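Local coordinates for CBS domain-containing protein (PDB 1PVM), which is of unknown function but pairs two CBS domains with a zinc-ribbon-like domain that binds a metal ion through four cysteines, at the interface of chains A and B. Sequence-based numbering; all coordinates share one arbitrary frame. Chains: chain A/B, conserved hypothetical protein Ta0289.

The interface of chains A and B. Residues chain A 38-41; chain B 144.
Just past the C-terminal end of helix 28-38, A:His39 takes a left-handed backbone conformation and presents its carbonyl to B:Arg144, near the end of helix 133-145 of the other chain. The guanidinium NH1 of B:Arg144 donates a hydrogen bond of 2.6 Å to A:His39 O. This acceptor lies almost in the guanidinium plane, whereas seen from the carbonyl the donor comes in tilted by 34° from the peptide plane. The arginine leaves its helix extended, with CG anti to the backbone N (chi1 179°), which brings its CD to 3.3 Å from A:His39 O; a bend at chi3 then turns the guanidinium back so that NH1 reaches the same oxygen. Alongside, A:Leu40 points the same way as the arginine, its CD2 methyl 3.8 Å from NH1 of B:Arg144. The backbone carbonyl of B:Arg144 faces A:His39 and A:Tyr41: its oxygen sits 3.5 Å from CB of A:His39 and in plane with the ring of A:Tyr41, at the CE2 edge. With an alanine in place of B:Arg144, the A:His39 carbonyl would probably lose its partner from the other chain, and the CD2 methyl of A:Leu40 its neighbour. In this two-fold symmetric interface of CBS-domain proteins, which may reflect a dimer, the contact recurs with the chains exchanged. A water molecule at the edge of the imidazole of A:His39 joins the two chains, 2.9 Å from B:Arg144 O and 3.2 Å from the phenol OH of A:Tyr41.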
loop_
_atom_site.group_PDB
_atom_site.type_symbol
_atom_site.label_atom_id
_atom_site.label_comp_id
_atom_site.label_asym_id
_atom_site.label_seq_id
_atom_site.Cartn_x
_atom_site.Cartn_y
_atom_site.Cartn_z
ATOM N N ASN A 38 12.494 7.092 5.432
ATOM C CA ASN A 38 13.326 6.880 4.249
ATOM C C ASN A 38 12.552 6.900 2.933
ATOM O O ASN A 38 13.155 6.927 1.859
ATOM C CB ASN A 38 14.067 5.542 4.347
ATOM C CG ASN A 38 15.091 5.521 5.461
ATOM O OD1 ASN A 38 14.817 5.062 6.575
ATOM N ND2 ASN A 38 16.281 6.034 5.171
ATOM N N HIS A 39 11.226 6.888 3.015
ATOM C CA HIS A 39 10.390 6.862 1.818
ATOM C C HIS A 39 10.700 5.597 1.014
ATOM O O HIS A 39 10.766 5.625 -0.213
ATOM C CB HIS A 39 10.634 8.103 0.953
ATOM C CG HIS A 39 10.238 9.382 1.618
ATOM N ND1 HIS A 39 8.923 9.718 1.857
ATOM C CD2 HIS A 39 10.984 10.388 2.132
ATOM C CE1 HIS A 39 8.877 10.877 2.492
ATOM N NE2 HIS A 39 10.114 11.304 2.671
ATOM N N LEU A 40 10.917 4.499 1.729
ATOM C CA LEU A 40 11.194 3.195 1.125
ATOM C C LEU A 40 10.199 2.252 1.774
ATOM O O LEU A 40 10.296 1.961 2.965
ATOM C CB LEU A 40 12.623 2.731 1.428
ATOM C CG LEU A 40 13.761 3.432 0.676
ATOM C CD1 LEU A 40 15.086 2.818 1.098
ATOM C CD2 LEU A 40 13.571 3.288 -0.835
ATOM N N TYR A 41 9.241 1.774 0.990
ATOM C CA TYR A 41 8.201 0.922 1.531
ATOM C C TYR A 41 8.405 -0.563 1.317
ATOM O O TYR A 41 7.484 -1.313 0.997
ATOM C CB TYR A 41 6.863 1.421 0.996
ATOM C CG TYR A 41 6.589 2.826 1.495
ATOM C CD1 TYR A 41 6.095 3.042 2.780
ATOM C CD2 TYR A 41 6.924 3.944 0.724
ATOM C CE1 TYR A 41 5.945 4.330 3.292
ATOM C CE2 TYR A 41 6.779 5.238 1.226
ATOM C CZ TYR A 41 6.291 5.420 2.513
ATOM O OH TYR A 41 6.159 6.694 3.030
ATOM N N ARG B 144 6.008 7.601 -4.029
ATOM C CA ARG B 144 6.991 7.173 -3.042
ATOM C C ARG B 144 7.587 8.347 -2.271
ATOM O O ARG B 144 7.829 8.258 -1.066
ATOM C CB ARG B 144 8.128 6.410 -3.722
ATOM C CG ARG B 144 9.210 5.953 -2.752
ATOM C CD ARG B 144 10.165 4.963 -3.397
ATOM N NE ARG B 144 11.261 5.603 -4.119
ATOM C CZ ARG B 144 12.212 6.332 -3.543
ATOM N NH1 ARG B 144 12.204 6.527 -2.229
ATOM N NH2 ARG B 144 13.191 6.849 -4.277
HETATM O O HOH W 1 5.682 8.926 0.780
#